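Local coordinates for endoribonuclease L-PSP/chorismate mutase-like domain-containing protein (Shewanella oneidensis, PDB 2OTM), which is of unknown function but belongs to the YjgF/chorismate mutase-like family of putative endoribonucleases, with three copies in its assembly, at residues 93-98 and 149-154; 111-116 and 130-135; 66-71 and 143-148; 41-46 and 139-144; 53-58 and 99-104. All coordinates share one frame; numbering follows the deposited sequence. Where two conformers were deposited one is given.

Contact 1 is the antiparallel pairing of strands 92-100 and 146-153 in the mixed sheet. Contact 2 joins the neighbouring strand 131-136 to helix 109-124, and its centre lies about 11 Å from that of contact 1. Contact 3 packs helix 62-84 on the same strand 146-153. Contact 4 shares Asn-143 and Ser-144 with it, their centres about 7 Å apart. Contact 5 lies where the chain leaves strand 92-100, its centre about 17 Å from the chain centre. Contacts 1, 2 and 5 touch the second subunit, and an acetate ion is bound at contact 2. A calcium ion lies about 4 Å from the side chain of Glu-97 in contact 1.

Contact 1: residues 93-98 and 149-154; sequences IYRLEG and YLFAEL
Phe-151 meets the side chains of Tyr-94, Arg-95 and Glu-97 where strands 93-98 and 149-153 pair antiparallel. Tyr-94 and Arg-95 both face Phe-151, which makes a classic beta bulge. Phe-151 O takes a weak bond from each of their backbone N atoms. Phe-151 N gives its bond to Arg-95 O at 3.0 Å. Glu-97 and Tyr-149 form a hydrogen-bonded pair.

Tyr-94 has CG between the backbone N and the carbonyl carbon (chi1 60°), which brings CG toward strand 149-153. Phe-151 CB lies over one face of the Tyr-94 ring, 3.9 Å from its centroid, in a CH-pi contact. Glu-153 N sits at the edge of that ring. Arg-95 runs beside Phe-151 and points the same way, with its CG 3.6 Å from Phe-151 CD1. The guanidinium is turned 81° from the phenyl ring. Arg-95 NE reaches the anti lone pair of Glu-97 OE2 at 2.9 Å, a salt bridge in the guanidinium plane. Glu-97 crosses Phe-151 at about a right angle, its CD 3.5 Å from Phe-151 CE1. A calcium ion lies about 4 Å from the Glu-97 side chain.

On the other face, Leu-96 CD1 meets Leu-150 CD2 at 3.8 Å. This face is packed by helices 62-84 and 109-124, through Leu-80 and Leu-120. On the face of Phe-151, Arg-95 packs on Phe-151 of the second subunit. Strand 131-136 flanks strand 92-100 on its other edge.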
# COMPACT_ATOMS: atom_id res chain seq x y z
N ILE B 93 -9.99 13.32 -5.41
CA ILE B 93 -9.48 12.35 -4.46
C ILE B 93 -9.43 11.08 -5.25
O ILE B 93 -10.46 10.44 -5.43
CB ILE B 93 -10.44 12.11 -3.27
CG1 ILE B 93 -10.83 13.42 -2.57
CG2 ILE B 93 -9.78 11.11 -2.28
CD1 ILE B 93 -9.75 14.02 -1.85
N TYR B 94 -8.26 10.76 -5.82
CA TYR B 94 -8.17 9.68 -6.79
C TYR B 94 -7.98 8.30 -6.15
O TYR B 94 -8.16 7.28 -6.83
CB TYR B 94 -7.07 9.91 -7.83
CG TYR B 94 -5.68 10.03 -7.28
CD1 TYR B 94 -4.89 8.91 -7.11
CD2 TYR B 94 -5.14 11.28 -6.96
CE1 TYR B 94 -3.60 9.01 -6.62
CE2 TYR B 94 -3.83 11.37 -6.44
CZ TYR B 94 -3.08 10.23 -6.31
OH TYR B 94 -1.82 10.27 -5.83
N ARG B 95 -7.60 8.26 -4.87
CA ARG B 95 -7.31 6.99 -4.22
C ARG B 95 -7.60 7.04 -2.72
O ARG B 95 -7.29 8.02 -2.04
CB ARG B 95 -5.84 6.65 -4.43
CG ARG B 95 -5.36 5.34 -3.86
CD ARG B 95 -5.70 4.26 -4.78
NE ARG B 95 -4.80 3.12 -4.71
CZ ARG B 95 -4.82 2.13 -5.59
NH1 ARG B 95 -5.69 2.15 -6.58
NH2 ARG B 95 -3.98 1.12 -5.50
N LEU B 96 -8.25 5.98 -2.24
CA LEU B 96 -8.50 5.73 -0.82
C LEU B 96 -7.80 4.42 -0.49
O LEU B 96 -7.96 3.46 -1.23
CB LEU B 96 -9.99 5.52 -0.60
CG LEU B 96 -10.47 4.80 0.66
CD1 LEU B 96 -10.06 5.62 1.90
CD2 LEU B 96 -12.00 4.54 0.59
N GLU B 97 -7.02 4.37 0.59
CA GLU B 97 -6.42 3.11 1.05
C GLU B 97 -6.78 2.96 2.53
O GLU B 97 -6.50 3.84 3.34
CB GLU B 97 -4.91 3.01 0.75
CG GLU B 97 -4.62 3.23 -0.77
CD GLU B 97 -3.17 3.13 -1.22
OE1 GLU B 97 -2.23 3.02 -0.39
OE2 GLU B 97 -2.98 3.19 -2.45
N GLY B 98 -7.44 1.86 2.86
CA GLY B 98 -7.95 1.63 4.21
C GLY B 98 -7.49 0.31 4.79
O GLY B 98 -7.40 -0.68 4.06
N TYR B 149 -6.13 6.37 4.57
CA TYR B 149 -5.17 7.20 3.86
C TYR B 149 -5.85 7.70 2.59
O TYR B 149 -6.47 6.93 1.86
CB TYR B 149 -3.95 6.38 3.44
CG TYR B 149 -3.15 5.80 4.56
CD1 TYR B 149 -3.57 4.65 5.23
CD2 TYR B 149 -1.94 6.35 4.93
CE1 TYR B 149 -2.81 4.11 6.27
CE2 TYR B 149 -1.17 5.83 5.98
CZ TYR B 149 -1.63 4.70 6.65
OH TYR B 149 -0.85 4.18 7.66
N LEU B 150 -5.69 8.98 2.31
CA LEU B 150 -6.24 9.60 1.10
C LEU B 150 -5.13 10.17 0.24
O LEU B 150 -4.07 10.54 0.73
CB LEU B 150 -7.19 10.73 1.46
CG LEU B 150 -8.47 10.37 2.23
CD1 LEU B 150 -9.31 11.60 2.38
CD2 LEU B 150 -9.24 9.28 1.54
N PHE B 151 -5.38 10.19 -1.07
CA PHE B 151 -4.48 10.70 -2.07
C PHE B 151 -5.31 11.63 -2.97
O PHE B 151 -6.37 11.22 -3.48
CB PHE B 151 -3.94 9.57 -2.92
CG PHE B 151 -3.17 8.52 -2.15
CD1 PHE B 151 -3.83 7.54 -1.44
CD2 PHE B 151 -1.81 8.50 -2.16
CE1 PHE B 151 -3.15 6.58 -0.73
CE2 PHE B 151 -1.10 7.53 -1.45
CZ PHE B 151 -1.78 6.58 -0.74
N ALA B 152 -4.83 12.86 -3.16
CA ALA B 152 -5.56 13.90 -3.85
C ALA B 152 -4.68 14.52 -4.90
O ALA B 152 -3.46 14.62 -4.73
CB ALA B 152 -6.04 14.98 -2.88
N GLU B 153 -5.31 14.94 -5.99
CA GLU B 153 -4.67 15.70 -7.06
C GLU B 153 -5.01 17.17 -6.90
O GLU B 153 -6.18 17.51 -6.72
CB GLU B 153 -5.17 15.22 -8.43
CG GLU B 153 -4.40 15.83 -9.57
CD GLU B 153 -4.93 15.48 -10.95
OE1 GLU B 153 -5.98 14.82 -11.08
OE2 GLU B 153 -4.29 15.93 -11.92
N LEU B 154 -3.99 18.01 -6.94
CA LEU B 154 -4.16 19.46 -6.86
C LEU B 154 -3.90 20.08 -8.22
O LEU B 154 -4.15 21.27 -8.43
CB LEU B 154 -3.15 20.04 -5.87
CG LEU B 154 -3.17 19.46 -4.46
CD1 LEU B 154 -1.89 19.89 -3.77
CD2 LEU B 154 -4.42 19.91 -3.70
OXT LEU B 154 -3.39 19.40 -9.12

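Contact 2: residues 111-116 and 130-135; sequences KALDGA and HSRMIW. With ACT (acetate ion), chain I.
The guanidinium of Arg-132 has Leu-113 CD2 over one face, toward the rim and 3.6 Å from Arg-132 NE. An acetate ion lies at its edge, in the plane. Asp-114 OD1 also sits at the rim, but tilted 24° out of the plane. The contact lies within the beta-alpha-beta unit of strand 92-100, helix 109-124 and strand 131-136.

Arg-132 is extended from CG to NE and slides past Leu-113 in the opposite direction. Its NH1 makes a salt bridge with Asp-114 OD1 at 2.9 Å, meeting the carboxylate from above its plane. Carboxylate and guanidinium are turned 46° against each other. NH1 also bonds Ser-117 OG, and NH2 bonds Pro-110 O. Asp-114 OD1 has a second partner, Asn-26 N of the second subunit, so the charge pair sits at a subunit interface.

Ile-134 CD1 packs on Leu-113 CD2 at 3.7 Å. The acetate probably comes from the crystallisation liquor. Its site is consistent with the family's carboxylate-binding arginine pocket between subunits. Arg-132 grips it with two bonds: NE reaches acetate O at 3.0 Å, and NH2 reaches acetate OXT at 2.8 Å.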
# COMPACT_ATOMS: atom_id res chain seq x y z
N LYS B 111 -17.75 -3.57 3.16
CA LYS B 111 -18.92 -2.78 3.48
C LYS B 111 -18.58 -1.73 4.52
O LYS B 111 -19.06 -0.62 4.42
CB LYS B 111 -20.06 -3.66 4.00
CG LYS B 111 -20.59 -4.63 2.98
N ALA B 112 -17.70 -2.06 5.47
CA ALA B 112 -17.19 -1.09 6.43
C ALA B 112 -16.42 0.02 5.74
O ALA B 112 -16.66 1.18 6.01
CB ALA B 112 -16.30 -1.76 7.52
N LEU B 113 -15.53 -0.34 4.82
CA LEU B 113 -14.75 0.66 4.11
C LEU B 113 -15.58 1.57 3.20
O LEU B 113 -15.17 2.70 2.88
CB LEU B 113 -13.59 0.03 3.33
CG LEU B 113 -12.52 1.03 2.84
CD1 LEU B 113 -11.93 1.88 3.94
CD2 LEU B 113 -11.45 0.34 2.01
N ASP B 114 -16.77 1.11 2.82
CA ASP B 114 -17.73 1.98 2.14
C ASP B 114 -18.10 3.19 2.98
O ASP B 114 -18.57 4.16 2.43
CB ASP B 114 -19.01 1.23 1.75
CG ASP B 114 -18.86 0.38 0.50
OD1 ASP B 114 -17.93 0.64 -0.31
OD2 ASP B 114 -19.67 -0.56 0.35
N GLY B 115 -17.91 3.14 4.30
CA GLY B 115 -18.11 4.34 5.13
C GLY B 115 -17.19 5.47 4.66
O GLY B 115 -17.57 6.64 4.65
N ALA B 116 -15.95 5.10 4.30
CA ALA B 116 -15.01 6.04 3.71
C ALA B 116 -15.42 6.43 2.29
O ALA B 116 -15.53 7.60 1.97
CB ALA B 116 -13.57 5.45 3.71
N HIS B 130 -13.01 7.55 -6.73
CA HIS B 130 -11.69 7.06 -6.40
C HIS B 130 -11.59 5.58 -6.62
O HIS B 130 -12.61 4.89 -6.52
CB HIS B 130 -11.42 7.29 -4.92
CG HIS B 130 -12.48 6.72 -4.03
ND1 HIS B 130 -13.66 7.39 -3.76
CD2 HIS B 130 -12.54 5.56 -3.34
CE1 HIS B 130 -14.40 6.65 -2.96
NE2 HIS B 130 -13.74 5.54 -2.68
N SER B 131 -10.37 5.11 -6.94
CA SER B 131 -10.02 3.70 -6.80
C SER B 131 -9.70 3.47 -5.33
O SER B 131 -9.55 4.41 -4.56
CB SER B 131 -8.84 3.28 -7.69
OG SER B 131 -7.66 4.04 -7.45
N ARG B 132 -9.58 2.20 -4.93
CA ARG B 132 -9.27 1.95 -3.54
C ARG B 132 -8.55 0.63 -3.32
O ARG B 132 -8.63 -0.29 -4.18
CB ARG B 132 -10.53 2.06 -2.66
CG ARG B 132 -11.26 0.79 -2.36
CD ARG B 132 -12.48 1.09 -1.47
NE ARG B 132 -13.14 -0.15 -1.15
CZ ARG B 132 -14.35 -0.26 -0.61
NH1 ARG B 132 -15.08 0.79 -0.30
NH2 ARG B 132 -14.82 -1.48 -0.38
N MSE B 133 -7.81 0.61 -2.21
CA MSE B 133 -7.15 -0.59 -1.68
C MSE B 133 -7.71 -0.86 -0.31
O MSE B 133 -8.07 0.05 0.46
CB MSE B 133 -5.63 -0.38 -1.56
CG MSE B 133 -4.95 0.05 -2.82
SE MSE B 133 -2.96 -0.10 -2.63
CE MSE B 133 -2.68 -1.99 -2.76
N ILE B 134 -7.77 -2.14 0.04
CA ILE B 134 -8.26 -2.51 1.35
C ILE B 134 -7.34 -3.58 1.91
O ILE B 134 -6.87 -4.46 1.16
CB ILE B 134 -9.71 -3.04 1.28
CG1 ILE B 134 -10.26 -3.18 2.68
CG2 ILE B 134 -9.74 -4.41 0.52
CD1 ILE B 134 -11.81 -3.30 2.77
N TRP B 135 -7.03 -3.48 3.20
CA TRP B 135 -6.23 -4.50 3.89
C TRP B 135 -6.84 -4.80 5.25
O TRP B 135 -7.53 -3.97 5.81
CB TRP B 135 -4.79 -4.03 4.19
CG TRP B 135 -3.91 -3.67 3.02
CD1 TRP B 135 -3.18 -4.50 2.22
CD2 TRP B 135 -3.69 -2.35 2.55
NE1 TRP B 135 -2.47 -3.76 1.27
CE2 TRP B 135 -2.78 -2.44 1.45
CE3 TRP B 135 -4.17 -1.11 2.94
CZ2 TRP B 135 -2.33 -1.32 0.79
CZ3 TRP B 135 -3.72 -0.00 2.28
CH2 TRP B 135 -2.82 -0.11 1.20
C ACT I . -12.41 -3.74 -1.97
O ACT I . -11.79 -2.63 -2.09
OXT ACT I . -13.43 -3.76 -1.22
CH3 ACT I . -12.00 -5.00 -2.68

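Contact 3: residues 66-71 and 143-148; sequences YAACRL and NSLCLV
Cys-146 SG presses against the backbone of helix 62-84, 3.6 Å from Ala-68 O. This is helix-on-sheet packing in the YjgF/chorismate mutase-like fold. The axis of strand 146-148 passes 8.2 Å from that of helix 66-71, and the two run 36° apart.

Two small residues, Ala-68 and Cys-69, form the helix side of the contact. Ala-68 CB touches Cys-146 SG at 3.9 Å and Leu-145 CD2 at 3.8 Å. Cys-69 SG lies 4.1 Å from Cys-146 SG, too far for a disulfide, so the two sulfurs pack as apolar atoms. Cys-146 SG stands between its own backbone N and carbonyl carbon (chi1 67°), which turns it toward the helix backbone. Val-148 extends the contact, its CG2 at 4.2 Å from Cys-69 O. No hydrogen bond crosses between the two segments.

The next shell fixes both sides. Segment 143-148 is held by backbone bonds of Leu-145 with Asn-101 and Tyr-52, of Leu-147 with Val-99, and of Val-148 with Gln-42. Cys-69 also packs on Leu-100 of strand 92-100, and Cys-69 O accepts a bond from Thr-73 OG1. Tyr-66 and Arg-70 point away from the strand and tie helix 62-84 to helix 109-124, Tyr-66 OH by a bond to Asp-118 and Arg-70 NH1 by a salt bridge with Glu-122. Just before the strand, Ser-144 OG reaches forward along the chain and gives a hydrogen bond to Cys-146 O at 2.7 Å.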
# COMPACT_ATOMS: atom_id res chain seq x y z
N TYR B 66 -18.50 0.72 9.48
CA TYR B 66 -18.86 1.73 8.48
C TYR B 66 -18.75 3.13 9.08
O TYR B 66 -18.13 4.03 8.52
CB TYR B 66 -20.29 1.49 8.01
CG TYR B 66 -20.78 2.45 6.95
CD1 TYR B 66 -21.22 3.71 7.29
CD2 TYR B 66 -20.80 2.09 5.61
CE1 TYR B 66 -21.68 4.62 6.30
CE2 TYR B 66 -21.28 2.98 4.63
CZ TYR B 66 -21.69 4.23 4.98
OH TYR B 66 -22.12 5.12 4.00
N ALA B 67 -19.33 3.29 10.25
CA ALA B 67 -19.29 4.57 11.00
C ALA B 67 -17.85 4.94 11.33
O ALA B 67 -17.45 6.13 11.23
CB ALA B 67 -20.14 4.45 12.25
N ALA B 68 -17.04 3.92 11.67
CA ALA B 68 -15.64 4.17 12.00
C ALA B 68 -14.85 4.66 10.80
O ALA B 68 -14.08 5.60 10.90
CB ALA B 68 -15.00 2.92 12.54
N CYS B 69 -15.05 4.04 9.65
CA CYS B 69 -14.33 4.46 8.45
C CYS B 69 -14.79 5.81 7.96
O CYS B 69 -13.99 6.58 7.39
CB CYS B 69 -14.50 3.44 7.36
SG CYS B 69 -13.65 1.86 7.74
N ARG B 70 -16.06 6.11 8.19
CA ARG B 70 -16.60 7.44 7.90
C ARG B 70 -15.89 8.48 8.77
O ARG B 70 -15.48 9.54 8.28
CB ARG B 70 -18.12 7.44 8.09
CG ARG B 70 -18.83 8.76 7.79
CD ARG B 70 -20.35 8.61 7.99
NE ARG B 70 -21.07 9.89 7.89
CZ ARG B 70 -21.57 10.43 6.77
NH1 ARG B 70 -21.45 9.83 5.60
NH2 ARG B 70 -22.20 11.59 6.82
N LEU B 71 -15.76 8.21 10.07
CA LEU B 71 -15.14 9.16 10.99
C LEU B 71 -13.65 9.34 10.69
O LEU B 71 -13.13 10.46 10.72
CB LEU B 71 -15.36 8.74 12.43
CG LEU B 71 -14.91 9.67 13.54
CD1 LEU B 71 -15.44 11.11 13.38
CD2 LEU B 71 -15.26 9.04 14.90
N ASN B 143 -4.54 0.32 18.86
CA ASN B 143 -5.63 -0.62 18.79
C ASN B 143 -6.85 -0.08 18.07
O ASN B 143 -8.00 -0.53 18.33
CB ASN B 143 -6.01 -1.11 20.19
CG ASN B 143 -6.93 -2.32 20.17
OD1 ASN B 143 -6.87 -3.18 19.27
ND2 ASN B 143 -7.81 -2.39 21.18
N SER B 144 -6.62 0.84 17.14
CA SER B 144 -7.69 1.39 16.33
C SER B 144 -8.38 0.31 15.51
O SER B 144 -7.77 -0.63 15.03
CB SER B 144 -7.15 2.46 15.39
OG SER B 144 -8.20 3.16 14.71
N LEU B 145 -9.69 0.44 15.33
CA LEU B 145 -10.40 -0.46 14.44
C LEU B 145 -9.97 -0.25 12.99
O LEU B 145 -9.95 -1.20 12.20
CB LEU B 145 -11.89 -0.26 14.57
CG LEU B 145 -12.79 -1.00 13.60
CD1 LEU B 145 -12.66 -2.51 13.82
CD2 LEU B 145 -14.17 -0.49 13.88
N CYS B 146 -9.62 0.98 12.63
CA CYS B 146 -9.30 1.27 11.26
C CYS B 146 -8.33 2.42 11.10
O CYS B 146 -8.09 3.22 12.02
CB CYS B 146 -10.58 1.58 10.47
SG CYS B 146 -11.44 3.12 10.95
N LEU B 147 -7.77 2.47 9.90
CA LEU B 147 -6.89 3.56 9.50
C LEU B 147 -7.20 3.89 8.04
O LEU B 147 -7.34 2.98 7.20
CB LEU B 147 -5.46 3.05 9.68
CG LEU B 147 -4.21 3.86 9.91
CD1 LEU B 147 -4.33 4.85 11.05
CD2 LEU B 147 -3.10 2.82 10.19
N VAL B 148 -7.23 5.18 7.71
CA VAL B 148 -7.56 5.63 6.37
C VAL B 148 -6.45 6.53 5.86
O VAL B 148 -5.90 7.35 6.61
CB VAL B 148 -8.95 6.36 6.38
CG1 VAL B 148 -9.16 7.18 5.15
CG2 VAL B 148 -10.09 5.33 6.58

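Contact 4: residues 41-46 and 139-144; sequences GQFPYL and VMPLNS
Phe-43 and Pro-44 meet Pro-141, Leu-142 and Ser-144 where two turning pieces of backbone come together. Pro-44 is the centre of an inverse gamma turn, closed by a weak bond from Tyr-45 N to Phe-43 O. On the other side, a type II turn (140-143) overlaps a type I' turn (141-144). Asn-143 N bonds Met-140 O, and Ser-144 N bonds Pro-141 O, both at 3.0 Å. Leu-142 (phi 61°) and Asn-143 (phi 55°) both take positive backbone angles to make this tight bend. No hydrogen bond joins the two segments, so side chains carry the contact.

The Phe-43 ring is the main piece. Its CG is anti to the carbonyl carbon (chi1 -66°), which turns it toward the 141-144 turn. Along its edge, Phe-43 CE2 comes to 3.7 Å from Pro-141 O, and Phe-43 CD2 to 3.6 Å from Ser-144 OG. Phe-43 CZ meets Pro-141 CB at 3.9 Å, the two side chains crossing at about a right angle. Leu-142 CD1 lies over one ring face, offset toward the rim. The same methyl touches Tyr-45 OH at 3.2 Å, a tight approach. Pro-44 CD packs on Ser-144 OG at 3.3 Å; the polar partner of this hydroxyl is Cys-146 O.

Around the contact, Leu-50 touches Phe-43, Pro-44, Tyr-45 and Leu-142. Pro-141 also packs on His-109 of the third subunit, and an acetate ion lies about 4 Å from the Pro-141 side chain. The contact is loop-to-loop packing that joins the small hairpin 45-46/49-50 to the turn leading into strand 146-153.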
# COMPACT_ATOMS: atom_id res chain seq x y z
N GLY B 41 -1.50 8.07 8.07
CA GLY B 41 -2.70 7.36 8.53
C GLY B 41 -3.61 8.21 9.38
O GLY B 41 -3.14 8.91 10.28
N GLN B 42 -4.91 8.12 9.12
CA GLN B 42 -5.92 8.92 9.79
C GLN B 42 -6.88 8.01 10.55
O GLN B 42 -7.29 7.00 10.03
CB GLN B 42 -6.72 9.74 8.78
CG GLN B 42 -5.85 10.61 7.92
CD GLN B 42 -5.32 11.81 8.67
OE1 GLN B 42 -6.03 12.45 9.43
NE2 GLN B 42 -4.05 12.13 8.43
N PHE B 43 -7.17 8.38 11.79
CA PHE B 43 -7.89 7.54 12.74
C PHE B 43 -9.29 8.08 12.99
O PHE B 43 -9.56 9.29 12.78
CB PHE B 43 -7.16 7.59 14.08
CG PHE B 43 -5.80 6.98 14.05
CD1 PHE B 43 -4.68 7.73 13.69
CD2 PHE B 43 -5.62 5.65 14.42
CE1 PHE B 43 -3.42 7.15 13.67
CE2 PHE B 43 -4.36 5.07 14.40
CZ PHE B 43 -3.26 5.82 14.02
N PRO B 44 -10.18 7.24 13.51
CA PRO B 44 -11.52 7.67 13.86
C PRO B 44 -11.61 8.37 15.23
O PRO B 44 -12.07 7.79 16.23
CB PRO B 44 -12.34 6.38 13.80
CG PRO B 44 -11.41 5.34 14.20
CD PRO B 44 -10.01 5.79 13.75
N TYR B 45 -11.14 9.60 15.25
CA TYR B 45 -11.13 10.46 16.40
C TYR B 45 -12.34 11.34 16.41
O TYR B 45 -12.73 11.89 15.38
CB TYR B 45 -9.95 11.43 16.36
CG TYR B 45 -8.63 10.84 16.77
CD1 TYR B 45 -8.41 10.43 18.07
CD2 TYR B 45 -7.56 10.79 15.87
CE1 TYR B 45 -7.20 9.90 18.46
CE2 TYR B 45 -6.33 10.26 16.26
CZ TYR B 45 -6.17 9.82 17.57
OH TYR B 45 -4.96 9.33 17.97
N LEU B 46 -12.91 11.54 17.59
CA LEU B 46 -13.96 12.50 17.77
C LEU B 46 -13.67 13.21 19.08
O LEU B 46 -13.51 12.57 20.11
CB LEU B 46 -15.29 11.77 17.84
CG LEU B 46 -16.54 12.61 18.17
CD1 LEU B 46 -16.92 13.53 17.01
CD2 LEU B 46 -17.70 11.69 18.57
N VAL B 139 -2.84 -6.31 14.02
CA VAL B 139 -2.47 -5.39 15.11
C VAL B 139 -2.46 -3.99 14.53
O VAL B 139 -1.89 -3.77 13.46
CB VAL B 139 -1.06 -5.75 15.73
CG1 VAL B 139 -0.67 -4.69 16.78
CG2 VAL B 139 -1.03 -7.18 16.30
N MSE B 140 -3.05 -3.06 15.25
CA MSE B 140 -3.23 -1.69 14.75
C MSE B 140 -2.63 -0.67 15.70
O MSE B 140 -2.67 -0.86 16.90
CB MSE B 140 -4.73 -1.38 14.59
CG MSE B 140 -5.47 -2.29 13.68
SE MSE B 140 -5.03 -1.99 11.81
CE MSE B 140 -6.10 -0.37 11.56
N PRO B 141 -2.20 0.49 15.17
CA PRO B 141 -1.69 1.51 16.08
C PRO B 141 -2.82 1.96 16.97
O PRO B 141 -3.96 2.08 16.47
CB PRO B 141 -1.24 2.63 15.13
CG PRO B 141 -1.10 1.97 13.78
CD PRO B 141 -2.22 0.98 13.79
N LEU B 142 -2.55 2.12 18.26
CA LEU B 142 -3.53 2.54 19.25
C LEU B 142 -4.70 1.54 19.38
O LEU B 142 -5.73 1.89 19.94
CB LEU B 142 -4.07 3.96 18.94
CG LEU B 142 -3.05 5.12 18.76
CD1 LEU B 142 -3.74 6.44 18.42
CD2 LEU B 142 -2.25 5.30 20.02
N ASN B 143 -4.54 0.32 18.86
CA ASN B 143 -5.63 -0.62 18.79
C ASN B 143 -6.85 -0.08 18.07
O ASN B 143 -8.00 -0.53 18.33
CB ASN B 143 -6.01 -1.11 20.19
CG ASN B 143 -6.93 -2.32 20.17
OD1 ASN B 143 -6.87 -3.18 19.27
ND2 ASN B 143 -7.81 -2.39 21.18
N SER B 144 -6.62 0.84 17.14
CA SER B 144 -7.69 1.39 16.33
C SER B 144 -8.38 0.31 15.51
O SER B 144 -7.77 -0.63 15.03
CB SER B 144 -7.15 2.46 15.39
OG SER B 144 -8.20 3.16 14.71

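Contact 5: residues 53-58 and 99-104; sequences QGQLGA and VLNVHQ
A single parallel bridge, Leu-56 with Val-102, joins the loop 53-58 to the extended chain that follows strand 92-100. Leu-56 uses both of its backbone polar atoms. Its N gives a bond to Asn-101 O at 2.7 Å, and its O receives one from His-103 N at 2.8 Å.

Gln-55 adds a side-chain bond. Its CG is anti to the backbone N (chi1 -175°), and the chain runs on extended across the partner segment. Gln-55 NE2 reaches Asn-101 OD1 at 3.0 Å, from above the plane of the Asn-101 side-chain amide. The two amide planes stand 86° apart. At the other branch, Gln-55 OE1 lies at the edge of the His-103 ring, 3.3 Å from His-103 CD2. The ring is tied on by ND1, which bonds Ser-105 OG.

Leu-56 and Val-102 lie side by side and point the same way, with Leu-56 CB at 4.1 Å from Val-102 CG2. Leu-56 also packs on Ala-112 and His-109 of helix 109-124. Gly-57 and Ala-58 lie against His-103 CB at the exposed end, and a sodium ion is about 8 Å from the Ala-58 side chain. The single bridge thus ties the loop before helix 62-84 to the chain leaving sheet strand 92-100.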
# COMPACT_ATOMS: atom_id res chain seq x y z
N GLN B 53 -11.86 1.10 19.11
CA GLN B 53 -10.66 0.34 19.42
C GLN B 53 -11.00 -1.11 19.58
O GLN B 53 -11.63 -1.50 20.57
CB GLN B 53 -10.05 0.85 20.70
CG GLN B 53 -9.61 2.30 20.65
CD GLN B 53 -9.16 2.78 22.00
OE1 GLN B 53 -8.23 2.24 22.57
NE2 GLN B 53 -9.78 3.83 22.49
N GLY B 54 -10.60 -1.91 18.62
CA GLY B 54 -10.92 -3.30 18.64
C GLY B 54 -10.98 -3.84 17.23
O GLY B 54 -10.36 -3.31 16.33
N GLN B 55 -11.78 -4.89 17.04
CA GLN B 55 -11.76 -5.68 15.84
C GLN B 55 -13.16 -5.86 15.27
O GLN B 55 -14.11 -6.17 16.01
CB GLN B 55 -11.20 -7.04 16.20
CG GLN B 55 -10.99 -7.98 15.05
CD GLN B 55 -10.33 -9.26 15.52
OE1 GLN B 55 -10.94 -10.05 16.21
NE2 GLN B 55 -9.09 -9.45 15.18
N LEU B 56 -13.28 -5.72 13.96
CA LEU B 56 -14.56 -5.93 13.26
C LEU B 56 -15.01 -7.37 13.36
O LEU B 56 -14.25 -8.30 13.10
CB LEU B 56 -14.40 -5.58 11.77
CG LEU B 56 -15.69 -5.28 11.04
CD1 LEU B 56 -16.27 -3.97 11.62
CD2 LEU B 56 -15.43 -5.21 9.50
N GLY B 57 -16.27 -7.56 13.74
CA GLY B 57 -16.81 -8.89 13.91
C GLY B 57 -16.65 -9.47 15.30
O GLY B 57 -17.33 -10.43 15.65
N ALA B 58 -15.75 -8.90 16.10
CA ALA B 58 -15.57 -9.33 17.48
C ALA B 58 -16.07 -8.25 18.47
O ALA B 58 -16.90 -8.53 19.35
CB ALA B 58 -14.05 -9.67 17.73
N VAL B 99 -7.23 0.32 6.09
CA VAL B 99 -6.84 -0.85 6.85
C VAL B 99 -7.84 -1.03 7.99
O VAL B 99 -8.19 -0.04 8.68
CB VAL B 99 -5.45 -0.68 7.54
CG1 VAL B 99 -4.99 -2.00 8.11
CG2 VAL B 99 -4.40 -0.13 6.57
N LEU B 100 -8.26 -2.27 8.19
CA LEU B 100 -9.13 -2.64 9.30
C LEU B 100 -8.58 -3.81 10.05
O LEU B 100 -7.95 -4.68 9.47
CB LEU B 100 -10.54 -2.99 8.80
CG LEU B 100 -11.33 -1.81 8.18
CD1 LEU B 100 -11.28 -1.83 6.67
CD2 LEU B 100 -12.77 -1.80 8.63
N ASN B 101 -8.88 -3.87 11.35
CA ASN B 101 -8.63 -5.10 12.11
C ASN B 101 -9.93 -5.89 12.09
O ASN B 101 -10.97 -5.38 12.54
CB ASN B 101 -8.25 -4.78 13.56
CG ASN B 101 -7.82 -6.01 14.33
OD1 ASN B 101 -7.88 -7.14 13.80
ND2 ASN B 101 -7.41 -5.82 15.56
N VAL B 102 -9.89 -7.12 11.52
CA VAL B 102 -11.10 -7.89 11.21
C VAL B 102 -10.93 -9.31 11.75
O VAL B 102 -9.90 -9.96 11.56
CB VAL B 102 -11.38 -7.90 9.66
CG1 VAL B 102 -12.67 -8.64 9.33
CG2 VAL B 102 -11.45 -6.47 9.13
N HIS B 103 -11.96 -9.78 12.45
CA HIS B 103 -11.99 -11.15 12.95
C HIS B 103 -12.24 -12.14 11.80
O HIS B 103 -12.92 -11.83 10.85
CB HIS B 103 -13.12 -11.26 13.94
CG HIS B 103 -13.12 -12.54 14.68
ND1 HIS B 103 -13.91 -13.60 14.31
CD2 HIS B 103 -12.38 -12.96 15.73
CE1 HIS B 103 -13.69 -14.61 15.14
NE2 HIS B 103 -12.77 -14.25 16.01
N GLN B 104 -11.71 -13.35 11.91
CA GLN B 104 -11.85 -14.37 10.86
C GLN B 104 -13.30 -14.65 10.46
O GLN B 104 -13.58 -14.98 9.32
CB GLN B 104 -11.19 -15.68 11.30
CG GLN B 104 -11.70 -16.22 12.63